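Lantibiotic dehydratase (Microbispora corallina, PDB 5EHK) probably dehydrates serine and threonine residues of the NAI-107 precursor peptide, using glutamyl-tRNA as glutamate donor to activate their hydroxyls. Local coordinates at residues S4-W9 with D496-L501; A392-S397 with G659-E664; H531-T536 with P789-D794. All coordinates share one frame; numbering follows the deposited sequence.

Contact 1: residues S4-W9 with D496-L501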
loop_
_atom_site.group_PDB
_atom_site.type_symbol
_atom_site.label_atom_id
_atom_site.label_comp_id
_atom_site.label_asym_id
_atom_site.label_seq_id
_atom_site.Cartn_x
_atom_site.Cartn_y
_atom_site.Cartn_z
ATOM N N SER A 4 28.949 14.857 -24.190
ATOM C CA SER A 4 28.158 14.198 -23.142
ATOM C C SER A 4 28.162 15.024 -21.866
ATOM O O SER A 4 29.102 15.753 -21.620
ATOM C CB SER A 4 28.706 12.803 -22.816
ATOM O OG SER A 4 28.052 12.244 -21.676
ATOM N N PRO A 5 27.091 14.932 -21.054
ATOM C CA PRO A 5 27.136 15.615 -19.760
ATOM C C PRO A 5 28.096 14.911 -18.807
ATOM O O PRO A 5 28.440 15.479 -17.775
ATOM C CB PRO A 5 25.705 15.476 -19.242
ATOM C CG PRO A 5 25.197 14.235 -19.879
ATOM C CD PRO A 5 25.825 14.200 -21.246
ATOM N N PHE A 6 28.539 13.705 -19.146
ATOM C CA PHE A 6 29.561 13.042 -18.337
ATOM C C PHE A 6 30.888 12.976 -19.102
ATOM O O PHE A 6 30.894 12.818 -20.330
ATOM C CB PHE A 6 29.128 11.627 -17.916
ATOM C CG PHE A 6 27.819 11.587 -17.190
ATOM C CD1 PHE A 6 27.710 12.087 -15.901
ATOM C CD2 PHE A 6 26.695 11.064 -17.804
ATOM C CE1 PHE A 6 26.509 12.062 -15.235
ATOM C CE2 PHE A 6 25.489 11.034 -17.156
ATOM C CZ PHE A 6 25.392 11.541 -15.858
ATOM N N ARG A 7 31.993 13.122 -18.369
ATOM C CA ARG A 7 33.335 12.926 -18.900
ATOM C C ARG A 7 33.974 11.809 -18.080
ATOM O O ARG A 7 33.992 11.884 -16.860
ATOM C CB ARG A 7 34.155 14.211 -18.715
ATOM C CG ARG A 7 35.647 14.102 -19.094
ATOM C CD ARG A 7 36.494 15.291 -18.556
ATOM N NE ARG A 7 35.989 16.604 -18.959
ATOM C CZ ARG A 7 36.364 17.253 -20.058
ATOM N NH1 ARG A 7 37.254 16.700 -20.875
ATOM N NH2 ARG A 7 35.830 18.440 -20.352
ATOM N N ALA A 8 34.510 10.782 -18.736
ATOM C CA ALA A 8 35.212 9.703 -18.026
ATOM C C ALA A 8 36.597 10.141 -17.552
ATOM O O ALA A 8 37.183 11.093 -18.080
ATOM C CB ALA A 8 35.325 8.456 -18.897
ATOM N N TRP A 9 37.100 9.462 -16.530
ATOM C CA TRP A 9 38.461 9.667 -16.025
ATOM C C TRP A 9 39.496 9.216 -17.043
ATOM O O TRP A 9 39.186 8.422 -17.925
ATOM C CB TRP A 9 38.676 8.840 -14.763
ATOM C CG TRP A 9 38.156 9.420 -13.501
ATOM C CD1 TRP A 9 37.374 10.532 -13.351
ATOM C CD2 TRP A 9 38.393 8.916 -12.189
ATOM N NE1 TRP A 9 37.121 10.754 -12.015
ATOM C CE2 TRP A 9 37.726 9.763 -11.284
ATOM C CE3 TRP A 9 39.113 7.834 -11.693
ATOM C CZ2 TRP A 9 37.756 9.560 -9.916
ATOM C CZ3 TRP A 9 39.144 7.631 -10.336
ATOM C CH2 TRP A 9 38.468 8.492 -9.459
ATOM N N ASP A 496 20.165 18.536 -12.411
ATOM C CA ASP A 496 19.987 17.323 -11.616
ATOM C C ASP A 496 21.101 16.315 -11.842
ATOM O O ASP A 496 21.066 15.200 -11.314
ATOM C CB ASP A 496 18.634 16.671 -11.934
ATOM C CG ASP A 496 17.452 17.526 -11.495
ATOM O OD1 ASP A 496 17.681 18.505 -10.747
ATOM O OD2 ASP A 496 16.297 17.208 -11.889
ATOM N N LEU A 497 22.079 16.692 -12.648
ATOM C CA LEU A 497 23.145 15.764 -12.954
ATOM C C LEU A 497 23.899 15.427 -11.683
ATOM O O LEU A 497 24.216 16.302 -10.892
ATOM C CB LEU A 497 24.091 16.337 -14.009
ATOM C CG LEU A 497 23.602 16.350 -15.461
ATOM C CD1 LEU A 497 24.501 17.266 -16.248
ATOM C CD2 LEU A 497 23.599 14.951 -16.047
ATOM N N PRO A 498 24.197 14.148 -11.489
ATOM C CA PRO A 498 24.906 13.729 -10.282
ATOM C C PRO A 498 26.363 14.150 -10.345
ATOM O O PRO A 498 26.861 14.404 -11.449
ATOM C CB PRO A 498 24.830 12.210 -10.363
ATOM C CG PRO A 498 24.821 11.939 -11.837
ATOM C CD PRO A 498 23.993 13.034 -12.429
ATOM N N ASN A 499 27.029 14.205 -9.195
ATOM C CA ASN A 499 28.467 14.481 -9.137
ATOM C C ASN A 499 29.306 13.426 -9.853
ATOM O O ASN A 499 30.160 13.768 -10.655
ATOM C CB ASN A 499 28.962 14.601 -7.699
ATOM C CG ASN A 499 28.177 15.614 -6.890
ATOM O OD1 ASN A 499 27.817 16.691 -7.375
ATOM N ND2 ASN A 499 27.942 15.284 -5.624
ATOM N N SER A 500 29.058 12.149 -9.591
ATOM C CA SER A 500 29.867 11.113 -10.219
ATOM C C SER A 500 29.191 9.728 -10.302
ATOM O O SER A 500 28.093 9.537 -9.812
ATOM C CB SER A 500 31.240 11.028 -9.531
ATOM O OG SER A 500 31.204 10.387 -8.258
ATOM N N LEU A 501 29.838 8.781 -10.970
ATOM C CA LEU A 501 29.306 7.426 -11.097
ATOM C C LEU A 501 30.390 6.462 -11.603
ATOM O O LEU A 501 31.484 6.900 -11.942
ATOM C CB LEU A 501 28.065 7.385 -11.999
ATOM C CG LEU A 501 28.244 7.725 -13.474
ATOM C CD1 LEU A 501 27.300 6.861 -14.279
ATOM C CD2 LEU A 501 28.005 9.222 -13.748
#

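Contact 2: residues A392-S397 with G659-E664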
loop_
_atom_site.group_PDB
_atom_site.type_symbol
_atom_site.label_atom_id
_atom_site.label_comp_id
_atom_site.label_asym_id
_atom_site.label_seq_id
_atom_site.Cartn_x
_atom_site.Cartn_y
_atom_site.Cartn_z
ATOM N N ALA A 392 22.737 8.051 -21.728
ATOM C CA ALA A 392 21.499 7.408 -22.113
ATOM C C ALA A 392 20.768 6.865 -20.885
ATOM O O ALA A 392 19.566 7.104 -20.702
ATOM C CB ALA A 392 21.785 6.290 -23.095
ATOM N N LEU A 393 21.509 6.111 -20.073
ATOM C CA LEU A 393 21.017 5.590 -18.807
ATOM C C LEU A 393 20.519 6.698 -17.905
ATOM O O LEU A 393 19.556 6.521 -17.170
ATOM C CB LEU A 393 22.095 4.803 -18.077
ATOM C CG LEU A 393 22.385 3.440 -18.699
ATOM C CD1 LEU A 393 23.319 2.670 -17.788
ATOM C CD2 LEU A 393 21.112 2.647 -18.987
ATOM N N TRP A 394 21.189 7.836 -17.923
ATOM C CA TRP A 394 20.730 8.919 -17.077
ATOM C C TRP A 394 19.416 9.469 -17.590
ATOM O O TRP A 394 18.503 9.685 -16.814
ATOM C CB TRP A 394 21.780 10.030 -16.954
ATOM C CG TRP A 394 21.362 11.139 -16.032
ATOM C CD1 TRP A 394 21.316 11.099 -14.674
ATOM C CD2 TRP A 394 20.959 12.463 -16.409
ATOM N NE1 TRP A 394 20.890 12.315 -14.181
ATOM C CE2 TRP A 394 20.673 13.166 -15.230
ATOM C CE3 TRP A 394 20.819 13.119 -17.630
ATOM C CZ2 TRP A 394 20.255 14.482 -15.238
ATOM C CZ3 TRP A 394 20.399 14.423 -17.635
ATOM C CH2 TRP A 394 20.119 15.093 -16.454
ATOM N N ARG A 395 19.297 9.664 -18.898
ATOM C CA ARG A 395 18.088 10.284 -19.417
ATOM C C ARG A 395 16.876 9.388 -19.183
ATOM O O ARG A 395 15.749 9.880 -19.087
ATOM C CB ARG A 395 18.222 10.638 -20.896
ATOM C CG ARG A 395 19.250 11.700 -21.228
ATOM C CD ARG A 395 19.425 11.807 -22.754
ATOM N NE ARG A 395 18.205 12.251 -23.430
ATOM C CZ ARG A 395 17.893 11.928 -24.682
ATOM N NH1 ARG A 395 18.694 11.133 -25.388
ATOM N NH2 ARG A 395 16.771 12.386 -25.225
ATOM N N LEU A 396 17.145 8.085 -19.092
ATOM C CA LEU A 396 16.150 7.016 -18.961
ATOM C C LEU A 396 15.820 6.665 -17.513
ATOM O O LEU A 396 15.024 5.761 -17.235
ATOM C CB LEU A 396 16.689 5.750 -19.631
ATOM C CG LEU A 396 16.751 5.792 -21.155
ATOM C CD1 LEU A 396 17.276 4.475 -21.703
ATOM C CD2 LEU A 396 15.395 6.145 -21.746
ATOM N N SER A 397 16.462 7.365 -16.596
ATOM C CA SER A 397 16.321 7.118 -15.167
ATOM C C SER A 397 14.980 7.645 -14.631
ATOM O O SER A 397 14.298 8.428 -15.308
ATOM C CB SER A 397 17.505 7.763 -14.435
ATOM O OG SER A 397 17.440 9.174 -14.547
ATOM N N GLY A 659 19.231 15.540 -3.942
ATOM C CA GLY A 659 19.301 16.579 -4.941
ATOM C C GLY A 659 19.931 16.124 -6.237
ATOM O O GLY A 659 20.047 16.902 -7.174
ATOM N N GLN A 660 20.352 14.872 -6.303
ATOM C CA GLN A 660 20.915 14.354 -7.535
ATOM C C GLN A 660 20.016 13.284 -8.182
ATOM O O GLN A 660 19.623 12.308 -7.529
ATOM C CB GLN A 660 22.272 13.744 -7.249
ATOM C CG GLN A 660 23.221 14.625 -6.454
ATOM C CD GLN A 660 24.566 13.954 -6.293
ATOM O OE1 GLN A 660 25.193 13.616 -7.273
ATOM N NE2 GLN A 660 24.956 13.651 -5.062
ATOM N N ARG A 661 19.711 13.443 -9.465
ATOM C CA ARG A 661 19.011 12.391 -10.191
ATOM C C ARG A 661 19.937 11.201 -10.529
ATOM O O ARG A 661 20.949 11.368 -11.192
ATOM C CB ARG A 661 18.362 12.962 -11.447
ATOM C CG ARG A 661 17.723 11.923 -12.330
ATOM C CD ARG A 661 16.829 12.565 -13.355
ATOM N NE ARG A 661 16.028 11.568 -14.053
ATOM C CZ ARG A 661 14.988 11.847 -14.836
ATOM N NH1 ARG A 661 14.595 13.110 -15.042
ATOM N NH2 ARG A 661 14.343 10.845 -15.412
ATOM N N LEU A 662 19.601 10.010 -10.042
ATOM C CA LEU A 662 20.544 8.898 -10.036
ATOM C C LEU A 662 20.284 7.860 -11.110
ATOM O O LEU A 662 19.215 7.276 -11.150
ATOM C CB LEU A 662 20.493 8.203 -8.688
ATOM C CG LEU A 662 20.649 9.020 -7.412
ATOM C CD1 LEU A 662 20.397 8.073 -6.257
ATOM C CD2 LEU A 662 22.034 9.592 -7.316
ATOM N N TRP A 663 21.293 7.583 -11.932
ATOM C CA TRP A 663 21.173 6.620 -13.020
ATOM C C TRP A 663 20.884 5.211 -12.446
ATOM O O TRP A 663 21.224 4.914 -11.296
ATOM C CB TRP A 663 22.474 6.615 -13.832
ATOM C CG TRP A 663 23.514 5.837 -13.134
ATOM C CD1 TRP A 663 24.295 6.252 -12.098
ATOM C CD2 TRP A 663 23.840 4.464 -13.364
ATOM N NE1 TRP A 663 25.108 5.224 -11.675
ATOM C CE2 TRP A 663 24.847 4.112 -12.432
ATOM C CE3 TRP A 663 23.378 3.495 -14.264
ATOM C CZ2 TRP A 663 25.404 2.834 -12.374
ATOM C CZ3 TRP A 663 23.925 2.222 -14.210
ATOM C CH2 TRP A 663 24.933 1.903 -13.271
ATOM N N GLU A 664 20.247 4.346 -13.234
ATOM C CA GLU A 664 20.046 2.951 -12.834
ATOM C C GLU A 664 20.265 2.097 -14.049
ATOM O O GLU A 664 20.166 2.586 -15.171
ATOM C CB GLU A 664 18.609 2.719 -12.390
ATOM C CG GLU A 664 18.088 3.607 -11.306
ATOM C CD GLU A 664 16.754 3.121 -10.785
ATOM O OE1 GLU A 664 16.074 2.349 -11.505
ATOM O OE2 GLU A 664 16.374 3.526 -9.667
#

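Contact 3: residues H531-T536 with P789-D794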
loop_
_atom_site.group_PDB
_atom_site.type_symbol
_atom_site.label_atom_id
_atom_site.label_comp_id
_atom_site.label_asym_id
_atom_site.label_seq_id
_atom_site.Cartn_x
_atom_site.Cartn_y
_atom_site.Cartn_z
ATOM N N HIS A 531 27.711 5.271 -7.148
ATOM C CA HIS A 531 27.381 6.667 -7.346
ATOM C C HIS A 531 28.537 7.580 -6.965
ATOM O O HIS A 531 28.375 8.801 -6.851
ATOM C CB HIS A 531 26.120 7.006 -6.571
ATOM C CG HIS A 531 24.901 6.356 -7.139
ATOM N ND1 HIS A 531 24.414 6.657 -8.396
ATOM C CD2 HIS A 531 24.096 5.385 -6.645
ATOM C CE1 HIS A 531 23.351 5.910 -8.645
ATOM N NE2 HIS A 531 23.142 5.126 -7.602
ATOM N N HIS A 532 29.725 6.994 -6.843
ATOM C CA HIS A 532 30.925 7.747 -6.472
ATOM C C HIS A 532 32.151 7.397 -7.317
ATOM O O HIS A 532 32.607 6.258 -7.318
ATOM C CB HIS A 532 31.264 7.483 -5.016
ATOM C CG HIS A 532 32.452 8.245 -4.535
ATOM N ND1 HIS A 532 32.382 9.574 -4.166
ATOM C CD2 HIS A 532 33.747 7.881 -4.396
ATOM C CE1 HIS A 532 33.579 9.983 -3.787
ATOM N NE2 HIS A 532 34.427 8.977 -3.923
ATOM N N ALA A 533 32.684 8.363 -8.047
ATOM C CA ALA A 533 33.939 8.137 -8.788
ATOM C C ALA A 533 35.070 7.733 -7.842
ATOM O O ALA A 533 35.454 8.519 -6.973
ATOM C CB ALA A 533 34.329 9.381 -9.541
ATOM N N GLY A 534 35.558 6.499 -7.944
ATOM C CA GLY A 534 36.608 6.053 -7.036
ATOM C C GLY A 534 36.203 4.957 -6.039
ATOM O O GLY A 534 37.065 4.309 -5.415
ATOM N N ALA A 535 34.894 4.742 -5.881
ATOM C CA ALA A 535 34.409 3.801 -4.884
ATOM C C ALA A 535 34.884 2.384 -5.169
ATOM O O ALA A 535 35.342 1.689 -4.259
ATOM C CB ALA A 535 32.893 3.842 -4.811
ATOM N N THR A 536 34.777 1.962 -6.431
ATOM C CA THR A 536 35.157 0.605 -6.788
ATOM C C THR A 536 36.674 0.408 -6.691
ATOM O O THR A 536 37.150 -0.660 -6.321
ATOM C CB THR A 536 34.684 0.227 -8.214
ATOM O OG1 THR A 536 33.260 0.340 -8.291
ATOM C CG2 THR A 536 35.081 -1.217 -8.553
ATOM N N PRO A 789 35.118 5.283 -14.081
ATOM C CA PRO A 789 34.449 6.392 -13.383
ATOM C C PRO A 789 34.129 7.525 -14.346
ATOM O O PRO A 789 34.800 7.660 -15.350
ATOM C CB PRO A 789 35.497 6.855 -12.366
ATOM C CG PRO A 789 36.419 5.659 -12.208
ATOM C CD PRO A 789 36.468 5.021 -13.557
ATOM N N LEU A 790 33.115 8.322 -14.039
ATOM C CA LEU A 790 32.726 9.474 -14.843
ATOM C C LEU A 790 32.242 10.566 -13.891
ATOM O O LEU A 790 31.681 10.252 -12.836
ATOM C CB LEU A 790 31.615 9.105 -15.838
ATOM C CG LEU A 790 31.919 8.034 -16.904
ATOM C CD1 LEU A 790 31.486 6.684 -16.414
ATOM C CD2 LEU A 790 31.287 8.321 -18.276
ATOM N N GLU A 791 32.492 11.832 -14.227
ATOM C CA GLU A 791 32.045 12.953 -13.399
ATOM C C GLU A 791 31.178 13.870 -14.227
ATOM O O GLU A 791 31.276 13.866 -15.454
ATOM C CB GLU A 791 33.221 13.765 -12.857
ATOM C CG GLU A 791 34.265 12.964 -12.104
ATOM C CD GLU A 791 35.419 13.830 -11.590
ATOM O OE1 GLU A 791 35.464 15.041 -11.924
ATOM O OE2 GLU A 791 36.250 13.306 -10.808
ATOM N N ARG A 792 30.340 14.668 -13.571
ATOM C CA ARG A 792 29.618 15.701 -14.291
ATOM C C ARG A 792 30.639 16.586 -15.012
ATOM O O ARG A 792 31.582 17.080 -14.387
ATOM C CB ARG A 792 28.785 16.521 -13.322
ATOM C CG ARG A 792 27.845 17.510 -13.999
ATOM C CD ARG A 792 26.997 18.305 -12.982
ATOM N NE ARG A 792 27.805 18.914 -11.925
ATOM C CZ ARG A 792 27.768 18.545 -10.651
ATOM N NH1 ARG A 792 26.943 17.583 -10.268
ATOM N NH2 ARG A 792 28.545 19.147 -9.759
ATOM N N ARG A 793 30.473 16.750 -16.326
ATOM C CA ARG A 793 31.405 17.539 -17.155
ATOM C C ARG A 793 31.434 19.009 -16.707
ATOM O O ARG A 793 32.486 19.517 -16.338
ATOM C CB ARG A 793 31.056 17.402 -18.661
ATOM C CG ARG A 793 32.090 17.976 -19.650
ATOM C CD ARG A 793 31.766 17.647 -21.126
ATOM N NE ARG A 793 31.912 16.220 -21.406
ATOM C CZ ARG A 793 33.053 15.633 -21.759
ATOM N NH1 ARG A 793 34.157 16.351 -21.894
ATOM N NH2 ARG A 793 33.102 14.321 -21.961
ATOM N N ASP A 794 30.268 19.648 -16.683
ATOM C CA ASP A 794 30.110 21.004 -16.172
ATOM C C ASP A 794 30.066 20.912 -14.666
ATOM O O ASP A 794 29.017 20.657 -14.080
ATOM C CB ASP A 794 28.806 21.626 -16.649
ATOM C CG ASP A 794 28.506 22.950 -15.966
ATOM O OD1 ASP A 794 29.403 23.499 -15.280
ATOM O OD2 ASP A 794 27.365 23.458 -16.119
#

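Contact 1: residues S4-W9 with D496-L501
The Phe6 ring takes Leu501 CD2 over one face in a CH-pi contact, with the methyl 3.9 Å from the ring centroid and nearest to Phe6 CE1. At the ring edge stands the Pro498 ring, whose CG lies 3.8 Å from Phe6 CE1 and whose CD is in the ring plane. Leu497 arrives obliquely, its CD2 lying 3.9 Å from Phe6 CZ. With chi1 -56°, Phe6 CG lies beside the backbone N and anti to the carbonyl carbon, and the far end of the ring leans in among these three side chains. Strands 6-17 and 500-508 both pair antiparallel with strand 785-792, and Phe6 and Leu501 meet across that middle strand rather than through backbone bonds of their own. Helix 380-395 packs against this group through Ala390, which touches Phe6, and Trp394, which touches Leu497 and Pro498. Just ahead of Phe6 the Leu497 fork also receives Pro5, whose CB is 3.7 Å from CD1 and almost as near CD2. An ST turn fixes the entry to the strand: Ser4 OG accepts from Phe6 N at 3.0 Å, a fairly straight bond of 162°, and is also hydrogen-bonded to Glu387 O of the helix.

Contact 2: residues A392-S397 with G659-E664
Arg661 grips Ser397 side-on with two nitrogens, one to each of two oxygens. Its NE donates to Ser397 OG at 2.8 Å, the hydroxyl lying somewhat out of the guanidinium plane. Its NH2 donates to Ser397 O at 2.4 Å, with the acceptor close to that plane but the nitrogen above the plane of the carbonyl. The arginine reaches them with CG anti to its backbone N and a chain extended from CG to NE. From the same residue the backbone carbonyl turns to Trp394: NE1 donates to Arg661 O at 3.1 Å through a bent bond of 135°. That oxygen lies in the indole plane, but the indole nitrogen stands 49° above the carbonyl plane. The Trp394 ring and the guanidinium are turned 56° apart, and the arginine CG passes 3.7 Å from Trp394 NE1. Leu393 supplies the apolar flank, running alongside Trp663 in the same direction with CD1 3.6 Å from CE3. Ser397 CB rests against the Leu662 carbonyl.

Behind this shell, Ser397 OG donates to Trp394 O at 2.6 Å, in the carbonyl plane, which directs its proton there and leaves the oxygen to accept from Arg661 NE. Ser397 N donates to the same carbonyl at 3.1 Å. Arg661 NH1 makes a salt bridge with Asp490, which probably helps balance its buried charge, while Trp663 meets the ring of His531 and touches Leu501 and Leu503. The positive guanidinium lies where the chain leaves helix 380-395, a position in which it could also interact favourably with the helix dipole. A helix C-terminus is thus pinned by an arginine to an irregular segment between helix 647-656 and strand 676-682, both parts belonging to the N-terminal lantibiotic dehydratase family region.

Contact 3: residues H531-T536 with P789-D794
A type II beta turn from His532 to Ala535 rests its first corner on Pro789, in the closing part of strand 785-792. The turn closes through Ala535 N, which donates to His532 O at 3.1 Å. Its second corner is Gly534, with phi of 112°, backbone angles at which a CB would collide with Ala533 O, so glycine suits this corner. At the first corner Ala533 points its methyl at the strand, and CB meets Pro789 CB at 4.0 Å, the principal apolar touch. The proline CB is almost as near the backbone of the turn, 4.1 Å from Ala533 CA. Farther round the ring, Pro789 CG comes within 4.4 Å of Gly534 N.

Side chains of the strand leave it in different directions. Pro789 sets off toward the turn, whereas Leu790 sets off away from it, with CG anti to its own carbonyl carbon, so that this residue offers the turn its backbone instead. Glu791 starts with CG beside its backbone N, chi1 -54°, and continues extended through its second torsion, at 180°. Its CG passes 4.4 Å from Ala533 CB on the way, while OE2 is hydrogen-bonded to Trp9 NE1. The indole of Trp9 touches both Ala533 and Pro789 and thus joins strand 6-17 to the same small cluster. Polar partners hold the turn from the side of strand 500-508: Ser500 OG is hydrogen-bonded to Ala533 N, and Glu502 to Gly534 N and Thr536 OG1. The methyl of Ala533 thereby faces three successive residues of the strand, meeting CB of Pro789, CG of Glu791 and, between them, a backbone carbonyl: Ala533 CB lies 4.3 Å from Leu790 O.

How the contacts relate
Contacts 1 and 3 have centres about 6 Å apart and share one piece of sheet, in which strand 785-792 lies between strands 6-17 and 500-508. Contact 2 lies about 10 Å from the centre of contact 1 and 13 Å from that of contact 3, at the end of helix 380-395, which packs on these strands. Residues 496-501 bridge the two regions: Asn499 N probably bonds to Gln660 OE1, and Asp496 O to Arg661 N. Along the chain contact 1 closes before contact 3 opens, whereas contact 2 interleaves with both. Segments hundreds of residues apart, including the extreme N-terminus, therefore meet in one buried region of the fold.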